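Local coordinates for variable region-containing chitin-binding protein 3 (Branchiostoma floridae, PDB 1XT5) that probably binds and may hydrolyse chitin as an immune-type receptor of amphioxus, this piece being its first V-type immunoglobulin domain, at residues A[5-10]-A[121-126]; A[12-17]-A[125-130]; A[22-27]-A[92-97]; A[41-46]-A[105-110]; A[52-57]-A[84-89]. All coordinates share one frame; numbering follows the deposited sequence.

How the contacts relate
The chain is a V-type immunoglobulin sandwich. Contacts 2 and 4 pair strands within the six-stranded sheet, and contact 3 does so in the four-stranded sheet. Contacts 1 and 5 join strands of the two sheets. Contacts 3 and 4 face each other across the core, centres about 12 Å apart, tied by the Cys26-Cys109 disulfide (SG to SG 2.0 Å) and a hydrogen bond from Trp41 NE1 to Pro92 O. Contacts 1 and 2 share Lys125 and Ser126, and their centres lie about 16 Å apart. Contact 5 meets contact 3 through strands 84-86 and 94-96, centres about 9 Å apart. It touches neither contact 1 nor contact 2.

Contact 1: residues A[5-10]-A[121-126]; sequences MTVRTT and GLDAKS
The Asp123 carboxylate meets Val7 through OD2, which accepts the Val7 N-H at 2.9 Å. The donor comes to the anti side of OD2, 22° out of the carboxylate plane. A second flat group, the Arg8 guanidinium, carries Thr6 CG2 over one face, offset toward the rim. Lys125 slides past Val7 in the opposite direction. Its NZ gives a bond to Val7 O at 2.8 Å, tilted from the carbonyl plane. A bend at chi4 (55°) turns NZ to that oxygen. The lower part of Lys125 is packing surface: its CB touches Thr9 CG2 at 3.8 Å. Val7 CG2 rests on the backbone of Asp123, and Met5 CG lies 3.7 Å from Asp123 N. Strand 4-8 is the A strand of the V domain and strand 122-132 is G. They belong to different sheets but run nearly parallel here, 12° apart. Met5 and Val7 both turn toward G and also touch Val111 of strand 105-112. Both backbone polar atoms of Val7 are thus bonded to side chains of G. Asp123 OD2 also lies 3.5 Å from Lys125 NZ, a weak ion pair, so the opposite charges probably support each other while gripping Val7 N and O.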
# COMPACT_ATOMS: atom_id res chain seq x y z
N MET A 5 2.04 14.56 -4.63
CA MET A 5 1.42 13.40 -4.00
C MET A 5 1.13 13.60 -2.55
O MET A 5 1.99 14.05 -1.80
CB MET A 5 2.37 12.21 -4.16
CG MET A 5 1.74 10.89 -3.71
SD MET A 5 0.45 10.29 -4.77
CE MET A 5 1.44 9.75 -6.18
N THR A 6 -0.05 13.19 -2.08
CA THR A 6 -0.32 13.18 -0.64
C THR A 6 -1.05 11.89 -0.29
O THR A 6 -2.17 11.66 -0.81
CB THR A 6 -1.15 14.38 -0.20
OG1 THR A 6 -0.45 15.59 -0.47
CG2 THR A 6 -1.42 14.34 1.32
N VAL A 7 -0.47 11.10 0.57
CA VAL A 7 -1.09 9.90 1.12
C VAL A 7 -1.74 10.26 2.43
O VAL A 7 -1.25 11.07 3.20
CB VAL A 7 -0.01 8.80 1.29
CG1 VAL A 7 -0.48 7.64 2.18
CG2 VAL A 7 0.43 8.26 -0.06
N ARG A 8 -2.90 9.64 2.70
CA ARG A 8 -3.58 9.73 3.98
C ARG A 8 -3.96 8.36 4.47
O ARG A 8 -4.19 7.43 3.70
CB ARG A 8 -4.78 10.68 3.89
CG ARG A 8 -4.40 12.12 3.66
CD ARG A 8 -5.64 13.05 3.63
NE ARG A 8 -5.20 14.44 3.53
CZ ARG A 8 -4.83 15.34 2.70
NH1 ARG A 8 -4.78 15.33 1.36
NH2 ARG A 8 -4.46 16.53 3.25
N THR A 9 -4.09 8.24 5.79
CA THR A 9 -4.44 7.01 6.47
C THR A 9 -5.44 7.32 7.58
O THR A 9 -5.15 8.09 8.47
CB THR A 9 -3.25 6.38 7.15
OG1 THR A 9 -2.51 7.35 7.91
CG2 THR A 9 -2.25 5.77 6.17
N THR A 10 -6.62 6.71 7.51
CA THR A 10 -7.61 6.93 8.54
C THR A 10 -7.18 6.34 9.89
O THR A 10 -7.63 6.83 10.93
CB THR A 10 -8.98 6.32 8.20
OG1 THR A 10 -8.85 4.93 7.93
CG2 THR A 10 -9.60 7.03 7.00
N GLY A 121 6.80 13.91 -5.89
CA GLY A 121 6.10 12.83 -6.57
C GLY A 121 5.90 11.57 -5.82
O GLY A 121 5.38 10.61 -6.39
N LEU A 122 6.30 11.47 -4.53
CA LEU A 122 6.11 10.31 -3.70
C LEU A 122 5.56 10.73 -2.35
O LEU A 122 5.96 11.78 -1.85
CB LEU A 122 7.46 9.52 -3.47
CG LEU A 122 7.41 8.24 -2.64
CD1 LEU A 122 8.49 7.31 -3.11
CD2 LEU A 122 7.60 8.45 -1.13
N ASP A 123 4.70 9.91 -1.74
CA ASP A 123 4.42 10.06 -0.32
C ASP A 123 4.23 8.69 0.27
O ASP A 123 3.97 7.72 -0.46
CB ASP A 123 3.23 11.00 -0.06
CG ASP A 123 3.11 11.48 1.36
OD1 ASP A 123 4.13 11.43 2.11
OD2 ASP A 123 2.02 11.93 1.75
N ALA A 124 4.31 8.58 1.58
CA ALA A 124 4.09 7.31 2.27
C ALA A 124 3.70 7.60 3.70
O ALA A 124 4.22 8.53 4.32
CB ALA A 124 5.37 6.45 2.26
N LYS A 125 2.81 6.76 4.25
CA LYS A 125 2.45 6.78 5.65
C LYS A 125 2.36 5.34 6.13
O LYS A 125 2.09 4.43 5.33
CB LYS A 125 1.13 7.49 5.92
CG LYS A 125 1.21 8.98 5.71
CD LYS A 125 -0.09 9.69 5.96
CE LYS A 125 0.04 11.20 6.13
NZ LYS A 125 0.72 11.84 5.00
N SER A 126 2.54 5.14 7.44
CA SER A 126 2.54 3.79 7.98
C SER A 126 1.32 3.52 8.84
O SER A 126 0.76 4.39 9.52
CB SER A 126 3.81 3.49 8.77
OG SER A 126 3.80 4.05 10.08

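Contact 2: residues A[12-17]-A[125-130]; sequences TEVEVH and KSVVLK
Glu13 to Glu15 pair with Val128 to Lys130 in parallel, inclined 24°, through bonds from Val14 N to Val128 O and Lys130 N to Val14 O, with Val128 N to Thr12 O and Val16 N to Lys130 O added at the ends. On one face of the pair, Glu13 and Lys130 form a salt bridge, OE1 to NZ 2.8 Å, met on the syn side of the carboxylate. The Lys130 chain is extended beyond CG, which lets NZ reach Glu13, two residues before its backbone partner Glu15. Glu15 crosses the base of Lys130, its CG 4.0 Å from Lys130 CB, while its OE1 bonds Thr132 OG1. This pairing is the A' strand joined to G, a hallmark of the V-set fold, in which the first strand divides between the two sheets. The opposite face looks into the sandwich. Leu129 CD1 touches Val14 CG2 at 3.7 Å and Val16 CG1 at 4.0 Å. Val14 CG1 also meets Val127 CG1 at 4.2 Å. Val14 has a second conformer, which makes its individual methyl contacts less certain. Val22 of strand 22-31 packs against Val14, Val16 and Leu129 from the other sheet. Between the two faces, three of the backbone acceptors also take CA-H...O contacts, such as Glu13 CA to Val128 O at 3.1 Å. The Val128 N-H approaches Thr12 O from above the carbonyl plane, while the other three donors sit close to the line of their C=O bonds.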
# COMPACT_ATOMS: atom_id res chain seq x y z
N THR A 12 -3.82 4.82 12.20
CA THR A 12 -2.41 4.63 12.43
C THR A 12 -2.06 3.27 12.99
O THR A 12 -0.89 2.88 13.01
CB THR A 12 -1.84 5.74 13.31
OG1 THR A 12 -2.56 5.78 14.54
CG2 THR A 12 -1.95 7.10 12.64
N GLU A 13 -3.08 2.54 13.42
CA GLU A 13 -2.90 1.16 13.88
C GLU A 13 -4.23 0.42 13.70
O GLU A 13 -5.29 1.03 13.79
CB GLU A 13 -2.40 1.12 15.32
CG GLU A 13 -3.38 1.70 16.30
CD GLU A 13 -2.80 1.60 17.72
OE1 GLU A 13 -3.25 0.74 18.47
OE2 GLU A 13 -1.84 2.33 18.04
N VAL A 14 -4.11 -0.86 13.52
CA VAL A 14 -5.19 -1.83 13.40
C VAL A 14 -4.77 -3.08 14.14
O VAL A 14 -3.60 -3.39 14.23
CB VAL A 14 -5.55 -2.15 11.93
CG1 VAL A 14 -5.98 -0.86 11.22
CG2 VAL A 14 -4.44 -2.80 11.16
N GLU A 15 -5.73 -3.80 14.69
CA GLU A 15 -5.45 -5.03 15.46
C GLU A 15 -6.31 -6.16 14.89
O GLU A 15 -7.48 -5.94 14.54
CB GLU A 15 -5.71 -4.82 16.93
CG GLU A 15 -5.43 -6.04 17.77
CD GLU A 15 -5.34 -5.82 19.27
OE1 GLU A 15 -5.23 -6.86 19.96
OE2 GLU A 15 -5.40 -4.67 19.72
N VAL A 16 -5.75 -7.36 14.86
CA VAL A 16 -6.48 -8.56 14.50
C VAL A 16 -5.89 -9.76 15.21
O VAL A 16 -4.72 -9.76 15.60
CB VAL A 16 -6.35 -8.78 12.97
CG1 VAL A 16 -4.97 -9.21 12.55
CG2 VAL A 16 -7.41 -9.76 12.51
N HIS A 17 -6.70 -10.81 15.36
CA HIS A 17 -6.17 -12.09 15.85
C HIS A 17 -5.39 -12.79 14.74
O HIS A 17 -5.76 -12.70 13.56
CB HIS A 17 -7.41 -12.90 16.28
CG HIS A 17 -8.33 -12.36 17.32
ND1 HIS A 17 -9.66 -12.02 17.26
CD2 HIS A 17 -8.01 -12.12 18.61
CE1 HIS A 17 -10.08 -11.60 18.46
NE2 HIS A 17 -9.07 -11.65 19.33
N LYS A 125 2.81 6.76 4.25
CA LYS A 125 2.45 6.78 5.65
C LYS A 125 2.36 5.34 6.13
O LYS A 125 2.09 4.43 5.33
CB LYS A 125 1.13 7.49 5.92
CG LYS A 125 1.21 8.98 5.71
CD LYS A 125 -0.09 9.69 5.96
CE LYS A 125 0.04 11.20 6.13
NZ LYS A 125 0.72 11.84 5.00
N SER A 126 2.54 5.14 7.44
CA SER A 126 2.54 3.79 7.98
C SER A 126 1.32 3.52 8.84
O SER A 126 0.76 4.39 9.52
CB SER A 126 3.81 3.49 8.77
OG SER A 126 3.80 4.05 10.08
N VAL A 127 0.94 2.24 8.83
CA VAL A 127 -0.12 1.69 9.65
C VAL A 127 0.49 0.50 10.43
O VAL A 127 1.04 -0.40 9.81
CB VAL A 127 -1.30 1.20 8.80
CG1 VAL A 127 -2.44 0.75 9.69
CG2 VAL A 127 -1.78 2.30 7.85
N VAL A 128 0.41 0.57 11.74
CA VAL A 128 0.85 -0.56 12.55
C VAL A 128 -0.18 -1.63 12.59
O VAL A 128 -1.39 -1.34 12.75
CB VAL A 128 1.16 -0.03 14.00
CG1 VAL A 128 1.32 -1.17 14.98
CG2 VAL A 128 2.41 0.81 13.98
N LEU A 129 0.26 -2.86 12.47
CA LEU A 129 -0.58 -4.03 12.65
C LEU A 129 -0.18 -4.70 14.00
O LEU A 129 0.96 -5.12 14.13
CB LEU A 129 -0.39 -5.02 11.54
CG LEU A 129 -1.21 -6.33 11.68
CD1 LEU A 129 -2.69 -6.05 11.82
CD2 LEU A 129 -0.85 -7.24 10.51
N LYS A 130 -1.13 -4.74 14.89
CA LYS A 130 -1.03 -5.48 16.15
C LYS A 130 -1.70 -6.81 15.98
O LYS A 130 -2.86 -6.90 15.51
CB LYS A 130 -1.66 -4.72 17.31
CG LYS A 130 -0.99 -3.45 17.70
CD LYS A 130 -1.83 -2.72 18.75
CE LYS A 130 -1.15 -1.63 19.46
NZ LYS A 130 -2.01 -0.88 20.43

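Contact 3: residues A[22-27]-A[92-97]; sequences VELPCS and PTLRLT
Val22 opens the pairing with Leu96, giving its N-H to Leu96 O and taking Leu96 N on its own O, both at 2.9 Å. Their side chains lie side by side and meet at Val22 CG1 and Leu96 CB, 4.1 Å apart; Leu96 is modelled in two conformers. Glu23 sits across from Arg95 on the outer face. Its OE2 lies near the plane of the guanidinium, at its edge, but 4.1 Å from Arg95 NE, beyond a salt bridge. OE2 instead touches the aliphatic part, 3.6 Å from Arg95 CD. Leu24 then pairs with Leu94: its N meets Leu94 O at 2.8 Å, and its O takes the longer bond from Leu94 N at 3.1 Å. These are strands B and E of the V domain, antiparallel neighbours in the four-stranded sheet. Beyond Leu24 the regular ladder ends, and past Pro25 the next bond, from Cys26 N, goes to a side chain, Thr93 OG1 at 3.2 Å. Thr93 OG1 is anti to its carbonyl carbon (chi1 -63°), on the side that meets Cys26. Cys26 SG lies 4.0 Å from Pro92 CG and is bonded to Cys109 SG, the disulfide between the two sheets. Trp41 also touches Leu24, Cys26 and Leu94.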
# COMPACT_ATOMS: atom_id res chain seq x y z
N VAL A 22 -7.44 -8.79 8.04
CA VAL A 22 -7.39 -7.42 8.44
C VAL A 22 -7.24 -6.52 7.22
O VAL A 22 -6.67 -6.90 6.22
CB VAL A 22 -6.24 -7.17 9.46
CG1 VAL A 22 -4.88 -7.39 8.79
CG2 VAL A 22 -6.32 -5.88 10.21
N GLU A 23 -7.73 -5.27 7.35
CA GLU A 23 -7.52 -4.26 6.35
C GLU A 23 -6.76 -3.04 6.92
O GLU A 23 -7.07 -2.62 8.05
CB GLU A 23 -8.82 -3.87 5.70
CG GLU A 23 -9.48 -5.05 4.95
CD GLU A 23 -10.58 -4.80 3.98
OE1 GLU A 23 -10.89 -3.61 3.80
OE2 GLU A 23 -11.05 -5.81 3.44
N LEU A 24 -5.85 -2.53 6.14
CA LEU A 24 -5.02 -1.40 6.52
C LEU A 24 -5.39 -0.26 5.57
O LEU A 24 -4.98 -0.29 4.41
CB LEU A 24 -3.54 -1.67 6.42
CG LEU A 24 -3.06 -2.78 7.38
CD1 LEU A 24 -3.46 -4.19 7.17
CD2 LEU A 24 -1.51 -2.86 7.34
N PRO A 25 -6.22 0.70 5.99
CA PRO A 25 -6.69 1.72 5.05
C PRO A 25 -5.60 2.62 4.52
O PRO A 25 -4.66 3.01 5.21
CB PRO A 25 -7.74 2.49 5.89
CG PRO A 25 -8.21 1.50 6.89
CD PRO A 25 -6.95 0.79 7.28
N CYS A 26 -5.78 3.05 3.27
CA CYS A 26 -4.90 4.02 2.67
C CYS A 26 -5.65 4.75 1.56
O CYS A 26 -6.40 4.12 0.82
CB CYS A 26 -3.68 3.33 2.09
SG CYS A 26 -2.48 4.52 1.40
N SER A 27 -5.42 6.06 1.47
CA SER A 27 -5.96 6.86 0.40
C SER A 27 -4.84 7.77 -0.14
O SER A 27 -3.82 7.97 0.50
CB SER A 27 -7.13 7.73 0.83
OG SER A 27 -6.71 8.76 1.72
N PRO A 92 -6.00 2.60 -2.09
CA PRO A 92 -5.26 1.34 -1.99
C PRO A 92 -5.14 0.72 -0.61
O PRO A 92 -4.08 0.16 -0.24
CB PRO A 92 -3.89 1.72 -2.58
CG PRO A 92 -3.73 3.17 -2.16
CD PRO A 92 -5.10 3.74 -2.38
N THR A 93 -6.24 0.63 0.12
CA THR A 93 -6.32 -0.19 1.31
C THR A 93 -5.84 -1.59 1.03
O THR A 93 -6.24 -2.22 0.04
CB THR A 93 -7.78 -0.21 1.77
OG1 THR A 93 -8.10 1.12 2.11
CG2 THR A 93 -8.05 -1.19 2.88
N LEU A 94 -4.99 -2.08 1.93
CA LEU A 94 -4.45 -3.43 1.88
C LEU A 94 -5.32 -4.39 2.70
O LEU A 94 -5.66 -4.08 3.83
CB LEU A 94 -3.06 -3.41 2.50
CG LEU A 94 -2.33 -4.77 2.60
CD1 LEU A 94 -1.96 -5.28 1.23
CD2 LEU A 94 -1.10 -4.63 3.47
N ARG A 95 -5.62 -5.54 2.12
CA ARG A 95 -6.27 -6.66 2.83
C ARG A 95 -5.24 -7.76 2.99
O ARG A 95 -4.61 -8.18 2.01
CB ARG A 95 -7.46 -7.16 2.01
CG ARG A 95 -8.24 -8.28 2.68
CD ARG A 95 -9.47 -8.64 1.90
NE ARG A 95 -10.35 -9.69 2.34
CZ ARG A 95 -10.22 -10.95 1.93
NH1 ARG A 95 -9.25 -11.40 1.12
NH2 ARG A 95 -11.11 -11.82 2.41
N LEU A 96 -5.07 -8.25 4.21
CA LEU A 96 -4.16 -9.35 4.53
C LEU A 96 -4.95 -10.45 5.17
O LEU A 96 -5.65 -10.24 6.20
CB LEU A 96 -3.04 -8.81 5.39
CG LEU A 96 -1.93 -9.79 5.63
CD1 LEU A 96 -1.18 -10.15 4.34
CD2 LEU A 96 -0.98 -9.22 6.69
N THR A 97 -4.90 -11.65 4.59
CA THR A 97 -5.65 -12.81 5.14
C THR A 97 -4.67 -13.72 5.90
O THR A 97 -3.45 -13.63 5.76
CB THR A 97 -6.33 -13.63 4.05
OG1 THR A 97 -5.33 -14.13 3.18
CG2 THR A 97 -7.24 -12.77 3.24

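Contact 4: residues A[41-46]-A[105-110]; sequences WLKGAS and GRYWCQ
Trp41 and Cys109 form the tight side of this pairing of strands C and F. Cys109 CB lies over one face of the Trp41 six-membered ring, a CH-pi contact 3.6 Å from its centroid. The sulfur is more oblique, with SG 4.3 Å from that centroid. Tyr107 CB touches the ring at Trp41 CE3. On the same side of the sheet as Trp41, Lys43 crosses the Tyr107 ring. Its CG, anti to the backbone N (chi1 -174°), lies over one face toward the rim, a CH-pi contact 4.0 Å from the centroid. Tyr107 OH is touched by Lys43 CE at 3.4 Å and bonds Asp103 O; Lys43 NZ bonds Gly104 O. The other side of the sheet is partly exposed. Leu42 CD1 meets Gln110 OE1 only loosely, at 3.8 Å. Trp108 is better held, with Ser46 C over one ring face. Its NE1 bonds Gly44 O at 2.9 Å, the acceptor in the ring plane and the donor 42° above the carbonyl plane. Backbone bonds join Leu42 with Trp108 in both directions, and Gly44 N with Arg106 O. Trp41 beside the Cys109-Cys26 disulfide is the central core feature of immunoglobulin domains. Both indole N-H groups have backbone acceptors: Trp108 NE1 on Gly44 O, Trp41 NE1 on Pro92 O across the sandwich. The Trp41 indole can therefore lie buried with its N-H satisfied, and the Lys43 charge is probably steadied by a carbonyl.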
# COMPACT_ATOMS: atom_id res chain seq x y z
N TRP A 41 3.06 -1.47 -0.87
CA TRP A 41 2.96 -1.72 0.57
C TRP A 41 4.24 -2.41 0.96
O TRP A 41 4.65 -3.42 0.36
CB TRP A 41 1.75 -2.56 0.90
CG TRP A 41 0.46 -1.83 0.93
CD1 TRP A 41 -0.46 -1.66 -0.07
CD2 TRP A 41 -0.07 -1.11 2.09
NE1 TRP A 41 -1.51 -0.90 0.38
CE2 TRP A 41 -1.31 -0.58 1.68
CE3 TRP A 41 0.38 -0.93 3.40
CZ2 TRP A 41 -2.11 0.14 2.58
CZ3 TRP A 41 -0.40 -0.21 4.27
CH2 TRP A 41 -1.65 0.31 3.88
N LEU A 42 4.91 -1.86 1.98
CA LEU A 42 6.25 -2.20 2.37
C LEU A 42 6.25 -2.42 3.89
O LEU A 42 5.83 -1.50 4.60
CB LEU A 42 7.21 -1.08 2.00
CG LEU A 42 7.23 -0.70 0.51
CD1 LEU A 42 7.92 0.64 0.29
CD2 LEU A 42 7.83 -1.78 -0.34
N LYS A 43 6.73 -3.55 4.37
CA LYS A 43 6.71 -3.82 5.82
C LYS A 43 8.08 -3.60 6.39
O LYS A 43 9.06 -4.23 5.95
CB LYS A 43 6.27 -5.26 6.09
CG LYS A 43 6.10 -5.52 7.59
CD LYS A 43 5.81 -7.01 7.81
CE LYS A 43 5.49 -7.28 9.24
NZ LYS A 43 6.62 -7.19 10.13
N GLY A 44 8.21 -2.71 7.36
CA GLY A 44 9.48 -2.47 8.03
C GLY A 44 9.47 -1.12 8.73
O GLY A 44 8.48 -0.41 8.79
N ALA A 45 10.65 -0.80 9.26
CA ALA A 45 10.80 0.46 9.99
C ALA A 45 10.53 1.71 9.14
O ALA A 45 10.01 2.69 9.66
CB ALA A 45 12.20 0.52 10.60
N SER A 46 10.94 1.62 7.87
CA SER A 46 10.79 2.77 6.99
C SER A 46 10.57 2.25 5.56
O SER A 46 10.83 1.07 5.33
CB SER A 46 12.00 3.70 7.03
OG SER A 46 13.15 3.03 6.51
N GLY A 105 3.68 -5.54 12.97
CA GLY A 105 4.72 -4.65 12.57
C GLY A 105 4.18 -3.39 11.94
O GLY A 105 3.06 -2.96 12.27
N ARG A 106 4.97 -2.83 11.05
CA ARG A 106 4.69 -1.53 10.47
C ARG A 106 4.59 -1.63 8.96
O ARG A 106 5.55 -2.08 8.31
CB ARG A 106 5.75 -0.53 10.87
CG ARG A 106 5.44 0.91 10.44
CD ARG A 106 6.35 1.92 11.09
NE ARG A 106 6.26 1.90 12.55
CZ ARG A 106 5.42 2.56 13.29
NH1 ARG A 106 4.47 3.31 12.74
NH2 ARG A 106 5.47 2.49 14.61
N TYR A 107 3.47 -1.23 8.39
CA TYR A 107 3.18 -1.36 6.99
C TYR A 107 3.06 0.03 6.38
O TYR A 107 2.21 0.83 6.77
CB TYR A 107 1.86 -2.14 6.79
CG TYR A 107 1.97 -3.58 7.15
CD1 TYR A 107 1.95 -4.03 8.44
CD2 TYR A 107 2.14 -4.56 6.16
CE1 TYR A 107 2.08 -5.36 8.77
CE2 TYR A 107 2.26 -5.90 6.43
CZ TYR A 107 2.21 -6.30 7.78
OH TYR A 107 2.34 -7.63 8.05
N TRP A 108 3.91 0.32 5.41
CA TRP A 108 3.93 1.60 4.72
C TRP A 108 3.11 1.50 3.45
O TRP A 108 3.38 0.66 2.60
CB TRP A 108 5.38 1.96 4.36
CG TRP A 108 6.19 2.23 5.58
CD1 TRP A 108 6.86 1.30 6.35
CD2 TRP A 108 6.37 3.50 6.22
NE1 TRP A 108 7.45 1.92 7.41
CE2 TRP A 108 7.18 3.25 7.37
CE3 TRP A 108 5.96 4.77 5.98
CZ2 TRP A 108 7.55 4.27 8.22
CZ3 TRP A 108 6.32 5.79 6.81
CH2 TRP A 108 7.12 5.54 7.94
N CYS A 109 2.14 2.43 3.33
CA CYS A 109 1.42 2.66 2.09
C CYS A 109 2.17 3.79 1.37
O CYS A 109 2.16 4.91 1.83
CB CYS A 109 -0.00 3.07 2.40
SG CYS A 109 -0.93 3.31 0.85
N GLN A 110 2.82 3.43 0.28
CA GLN A 110 3.61 4.35 -0.52
C GLN A 110 2.93 4.48 -1.88
O GLN A 110 2.62 3.48 -2.53
CB GLN A 110 5.03 3.84 -0.68
CG GLN A 110 5.89 4.75 -1.55
CD GLN A 110 7.27 4.19 -1.63
OE1 GLN A 110 8.07 4.34 -0.73
NE2 GLN A 110 7.54 3.44 -2.67

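Contact 5: residues A[52-57]-A[84-89]; sequences KVFKGN and ASVANL
Strand C' of one sheet faces strand D of the other here, and Phe54 fills the layer between them by packing on Val86. The axes of segment 52-57, part of strand 50-58, and of strand 84-86 come within 7.1 Å and run in roughly the same direction. The contact is apolar. Val86 CG2 stands over the centre of the Phe54 ring, 3.6 Å from the centroid and 14° off the ring normal, a CH-pi contact. Val86 CB also lies 3.6 Å from Phe54 CZ. Phe54 points toward strand D, with CG anti to its backbone N (chi1 177°) and beside the carbonyl carbon. Leu89 comes to the ring at its edge, CD2 3.9 Å from Phe54 CE2. Strand C' carries a classic beta bulge at this point: Val53 and Phe54 both stand opposite Trp41 of strand 38-44. Val53 N bonds Trp41 O, and Phe54 O takes Trp41 N. The bulge lets Val53 as well as Phe54 touch strand D, Val53 by CG1 alone, which lies 3.9 Å from Ala84 CB. Ala84 in turn packs beside Leu94 and Leu96 of strand E. Past the bulge on C', the backbone of Gly56 and Asn57 meets Leu89. Leu89 CD1 lies 3.5 Å from Asn57 C. Leu89 CD2 lies 4.1 Å from Gly56 C. Two backbone polar atoms near this apolar layer are held by charged side chains: Val86 O takes Lys74 NZ, and Leu89 N bonds Glu69 OE2.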
# COMPACT_ATOMS: atom_id res chain seq x y z
N LYS A 52 8.99 -6.18 0.67
CA LYS A 52 7.81 -5.96 -0.14
C LYS A 52 6.66 -6.80 0.30
O LYS A 52 6.78 -8.02 0.47
CB LYS A 52 8.15 -6.26 -1.63
CG LYS A 52 9.11 -5.29 -2.23
CD LYS A 52 9.53 -5.82 -3.61
CE LYS A 52 8.51 -5.47 -4.67
NZ LYS A 52 9.04 -5.52 -6.05
N VAL A 53 5.48 -6.17 0.38
CA VAL A 53 4.21 -6.88 0.62
C VAL A 53 3.41 -6.98 -0.68
O VAL A 53 2.95 -8.04 -1.08
CB VAL A 53 3.42 -6.21 1.74
CG1 VAL A 53 2.09 -6.88 1.94
CG2 VAL A 53 4.26 -6.17 3.02
N PHE A 54 3.22 -5.83 -1.32
CA PHE A 54 2.38 -5.68 -2.47
C PHE A 54 2.94 -4.57 -3.34
O PHE A 54 3.40 -3.55 -2.82
CB PHE A 54 0.94 -5.36 -2.05
CG PHE A 54 -0.03 -5.11 -3.20
CD1 PHE A 54 -0.77 -6.16 -3.72
CD2 PHE A 54 -0.16 -3.84 -3.75
CE1 PHE A 54 -1.62 -5.93 -4.80
CE2 PHE A 54 -0.98 -3.61 -4.85
CZ PHE A 54 -1.70 -4.68 -5.32
N LYS A 55 2.77 -4.70 -4.65
CA LYS A 55 3.02 -3.62 -5.59
C LYS A 55 1.94 -3.68 -6.68
O LYS A 55 1.55 -4.78 -7.10
CB LYS A 55 4.41 -3.66 -6.19
CG LYS A 55 4.90 -2.44 -6.95
CD LYS A 55 6.33 -2.56 -7.43
CE LYS A 55 6.80 -1.35 -8.19
NZ LYS A 55 8.22 -1.50 -8.64
N GLY A 56 1.51 -2.54 -7.17
CA GLY A 56 0.59 -2.52 -8.27
C GLY A 56 0.48 -1.18 -8.92
O GLY A 56 0.84 -0.15 -8.36
N ASN A 57 -0.08 -1.18 -10.14
CA ASN A 57 -0.37 0.04 -10.83
C ASN A 57 -1.43 -0.24 -11.91
O ASN A 57 -1.42 -1.29 -12.51
CB ASN A 57 0.85 0.68 -11.52
CG ASN A 57 1.59 -0.21 -12.48
OD1 ASN A 57 2.47 -0.98 -12.15
ND2 ASN A 57 1.22 -0.11 -13.77
N ALA A 84 -2.06 -11.12 0.49
CA ALA A 84 -2.16 -9.69 0.45
C ALA A 84 -2.84 -9.27 -0.87
O ALA A 84 -2.46 -9.73 -1.94
CB ALA A 84 -0.77 -9.07 0.53
N SER A 85 -3.77 -8.33 -0.78
CA SER A 85 -4.44 -7.84 -1.97
C SER A 85 -4.82 -6.37 -1.78
O SER A 85 -4.99 -5.92 -0.66
CB SER A 85 -5.67 -8.71 -2.30
OG SER A 85 -6.64 -8.70 -1.28
N VAL A 86 -4.99 -5.67 -2.89
CA VAL A 86 -5.48 -4.30 -2.94
C VAL A 86 -6.60 -4.27 -3.94
O VAL A 86 -6.37 -4.39 -5.14
CB VAL A 86 -4.34 -3.31 -3.27
CG1 VAL A 86 -4.89 -1.90 -3.43
CG2 VAL A 86 -3.29 -3.29 -2.18
N ALA A 87 -7.84 -4.12 -3.47
CA ALA A 87 -9.01 -4.18 -4.35
C ALA A 87 -9.11 -2.99 -5.29
O ALA A 87 -9.67 -3.14 -6.39
CB ALA A 87 -10.29 -4.26 -3.52
N ASN A 88 -8.66 -1.84 -4.85
CA ASN A 88 -8.86 -0.60 -5.60
C ASN A 88 -7.57 0.20 -5.55
O ASN A 88 -7.25 0.80 -4.53
CB ASN A 88 -10.01 0.20 -4.98
CG ASN A 88 -10.31 1.47 -5.74
OD1 ASN A 88 -9.63 1.94 -6.54
ND2 ASN A 88 -11.39 2.16 -5.33
N LEU A 89 -6.81 0.21 -6.67
CA LEU A 89 -5.54 0.91 -6.62
C LEU A 89 -5.67 2.39 -6.43
O LEU A 89 -4.72 3.04 -5.96
CB LEU A 89 -4.73 0.58 -7.88
CG LEU A 89 -4.19 -0.83 -7.99
CD1 LEU A 89 -3.69 -1.11 -9.38
CD2 LEU A 89 -3.09 -1.10 -6.98